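Local coordinates for protein beta-lactamase (PDB 6K9T) that probably hydrolyses beta-lactam antibiotics to substituted beta-amino acids, as a class C serine beta-lactamase that confers antibiotic resistance, at residues 122-127 with 157-162. Residues are numbered along the deposited sequence; the frame is centred on the assembly and turned at random.
Sequences GLQLFM and SNIGTG. With CEF (CEFOTAXIME, C3' cleaved, open, bound form), chain B.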
loop_
_atom_site.group_PDB
_atom_site.type_symbol
_atom_site.label_atom_id
_atom_site.label_comp_id
_atom_site.label_asym_id
_atom_site.label_seq_id
_atom_site.Cartn_x
_atom_site.Cartn_y
_atom_site.Cartn_z
ATOM N N GLY A 122 -1.160 7.909 17.211
ATOM C CA GLY A 122 -2.178 7.444 18.159
ATOM C C GLY A 122 -3.613 7.587 17.666
ATOM O O GLY A 122 -4.527 7.127 18.388
ATOM N N LEU A 123 -3.847 8.174 16.507
ATOM C CA LEU A 123 -5.176 8.158 15.878
ATOM C C LEU A 123 -5.625 6.716 15.663
ATOM O O LEU A 123 -4.811 5.837 15.391
ATOM C CB LEU A 123 -5.117 8.892 14.518
ATOM C CG LEU A 123 -5.116 10.403 14.676
ATOM C CD1 LEU A 123 -4.661 11.020 13.340
ATOM C CD2 LEU A 123 -6.548 10.919 15.024
ATOM N N GLN A 124 -6.931 6.490 15.790
ATOM C CA GLN A 124 -7.485 5.135 15.746
ATOM C C GLN A 124 -7.498 4.587 14.331
ATOM O O GLN A 124 -7.232 5.299 13.334
ATOM C CB GLN A 124 -8.905 5.131 16.327
ATOM C CG GLN A 124 -9.926 5.914 15.457
ATOM C CD GLN A 124 -11.334 5.846 15.962
ATOM O OE1 GLN A 124 -11.925 6.859 16.335
ATOM N NE2 GLN A 124 -11.882 4.673 15.965
ATOM N N LEU A 125 -7.736 3.297 14.211
ATOM C CA LEU A 125 -7.741 2.671 12.895
ATOM C C LEU A 125 -8.723 3.252 11.887
ATOM O O LEU A 125 -8.357 3.603 10.776
ATOM C CB LEU A 125 -8.010 1.185 13.087
ATOM C CG LEU A 125 -8.064 0.327 11.837
ATOM C CD1 LEU A 125 -6.776 0.533 10.988
ATOM C CD2 LEU A 125 -8.163 -1.129 12.282
ATOM N N PHE A 126 -10.004 3.313 12.250
ATOM C CA PHE A 126 -11.068 3.683 11.326
ATOM C C PHE A 126 -11.616 5.066 11.570
ATOM O O PHE A 126 -11.818 5.479 12.712
ATOM C CB PHE A 126 -12.208 2.648 11.406
ATOM C CG PHE A 126 -11.810 1.277 10.947
ATOM C CD1 PHE A 126 -11.372 1.101 9.645
ATOM C CD2 PHE A 126 -11.923 0.168 11.785
ATOM C CE1 PHE A 126 -11.009 -0.143 9.194
ATOM C CE2 PHE A 126 -11.511 -1.087 11.365
ATOM C CZ PHE A 126 -11.098 -1.256 10.067
ATOM N N MET A 127 -11.881 5.754 10.474
ATOM C CA MET A 127 -12.619 6.996 10.496
ATOM C C MET A 127 -13.967 6.767 11.161
ATOM O O MET A 127 -14.658 5.809 10.783
ATOM C CB MET A 127 -12.823 7.508 9.058
ATOM C CG MET A 127 -13.440 8.912 9.026
ATOM S SD MET A 127 -12.254 10.184 9.518
ATOM C CE MET A 127 -11.118 10.257 8.138
ATOM N N SER A 157 -3.337 3.373 11.195
ATOM C CA SER A 157 -4.445 4.306 11.123
ATOM C C SER A 157 -4.779 4.756 9.709
ATOM O O SER A 157 -3.930 5.357 9.026
ATOM C CB SER A 157 -4.162 5.536 12.026
ATOM O OG SER A 157 -5.275 6.454 11.911
ATOM N N ASN A 158 -6.041 4.570 9.297
ATOM C CA ASN A 158 -6.506 5.189 8.048
ATOM C C ASN A 158 -6.611 6.697 8.185
ATOM O O ASN A 158 -6.418 7.416 7.218
ATOM C CB ASN A 158 -7.907 4.664 7.656
ATOM C CG ASN A 158 -7.901 3.258 7.121
ATOM O OD1 ASN A 158 -6.899 2.766 6.597
ATOM N ND2 ASN A 158 -9.081 2.630 7.128
ATOM N N ILE A 159 -6.910 7.206 9.380
ATOM C CA ILE A 159 -7.107 8.631 9.596
ATOM C C ILE A 159 -5.753 9.323 9.490
ATOM O O ILE A 159 -5.583 10.338 8.775
ATOM C CB ILE A 159 -7.669 8.920 10.982
ATOM C CG1 ILE A 159 -8.911 8.088 11.258
ATOM C CG2 ILE A 159 -7.978 10.447 11.083
ATOM C CD1 ILE A 159 -9.512 8.351 12.649
ATOM N N GLY A 160 -4.721 8.769 10.136
ATOM C CA GLY A 160 -3.383 9.373 10.039
ATOM C C GLY A 160 -2.880 9.385 8.598
ATOM O O GLY A 160 -2.295 10.382 8.132
ATOM N N THR A 161 -3.143 8.296 7.874
ATOM C CA THR A 161 -2.745 8.273 6.474
ATOM C C THR A 161 -3.450 9.344 5.670
ATOM O O THR A 161 -2.838 9.980 4.763
ATOM C CB THR A 161 -3.040 6.876 5.886
ATOM O OG1 THR A 161 -2.395 5.899 6.728
ATOM C CG2 THR A 161 -2.394 6.802 4.492
ATOM N N GLY A 162 -4.724 9.554 5.968
ATOM C CA GLY A 162 -5.495 10.578 5.311
ATOM C C GLY A 162 -4.865 11.942 5.508
ATOM O O GLY A 162 -4.657 12.702 4.533
HETATM S S1 CEF B . -7.830 -1.874 7.876
HETATM C C1 CEF B . -7.038 -2.933 8.939
HETATM C C2 CEF B . -7.051 -4.438 8.537
HETATM C C3 CEF B . -6.747 -5.515 9.351
HETATM C C4 CEF B . -7.068 -4.607 6.908
HETATM C C5 CEF B . -6.997 -5.941 6.214
HETATM O O1 CEF B . -7.626 -6.965 6.631
HETATM O O2 CEF B . -6.249 -5.975 5.207
HETATM N N1 CEF B . -7.068 -3.464 5.990
HETATM C C6 CEF B . -6.915 -2.129 6.507
HETATM C C7 CEF B . -7.303 -1.228 5.287
HETATM C C8 CEF B . -6.219 -1.523 4.334
HETATM O O3 CEF B . -6.352 -2.342 3.422
HETATM N N2 CEF B . -8.536 -1.645 4.725
HETATM C C9 CEF B . -9.694 -0.980 5.152
HETATM O O4 CEF B . -9.599 -0.050 5.935
HETATM C C10 CEF B . -10.995 -1.502 4.626
HETATM N N3 CEF B . -11.824 -0.844 3.889
HETATM O O5 CEF B . -11.598 0.429 3.549
HETATM C C11 CEF B . -12.536 0.699 2.502
HETATM C C12 CEF B . -11.248 -2.949 4.966
HETATM C C13 CEF B . -10.358 -3.912 5.578
HETATM S S2 CEF B . -11.152 -5.264 5.680
HETATM C C14 CEF B . -12.559 -4.956 5.031
HETATM N N4 CEF B . -13.613 -5.879 4.892
HETATM N N5 CEF B . -12.622 -3.598 4.615
HETATM O O HOH W 1 -11.361 4.507 7.838
#
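L123 lays CD1 against the backbone of G160, 3.9 Å from its CA, and meets the CG2 branch of I159, while its CB lies beside S157. With the next residue comes a worked example of how a loop can close over the start of a helix. The carbonyl of Q124 accepts from the hydroxyl of S157, OG to O 2.7 Å, the donor tilted 34° from the carbonyl plane. S157 is the N-cap of the helix: its OG lies anti to the backbone N (chi1 179°) and also accepts from G160 N in a nearly straight bond and more weakly from I159 N. One hydroxyl thus caps the helix and ties down the loop. The side chain of Q124 crosses that of I159 obliquely, CG 3.7 Å from CD1. The carbonyl of L125 takes the N-H of N158 (N to O 2.9 Å), a bond from the first helical turn; CD1 and CD2 of L125 both lie about 4.0 Å from C1 of the opened cefotaxime, and L125 CG sits over one face of the F126 ring. That ring runs beside the N158 amide, planes 64° apart, with CD1 3.7 Å from ND2. N158 ND2 donates almost straight to O4 of cefotaxime, which lies at the ring's edge, and also to a water that bridges to M127 N; N158 OD1 is hydrogen-bonded to K74 NZ. Y156, S157 and N158 fit the class C YxN motif, and N158 holds the amide carbonyl of the cefotaxime side chain, consistent with a role in positioning substrates. M127 finishes the segment with CE near CG2 of I159. The loop leaving helix 113-117 for helix 134-143 lies across the N-terminal turn of helix 158-171, which follows edge strand 153-154 of the antiparallel sheet.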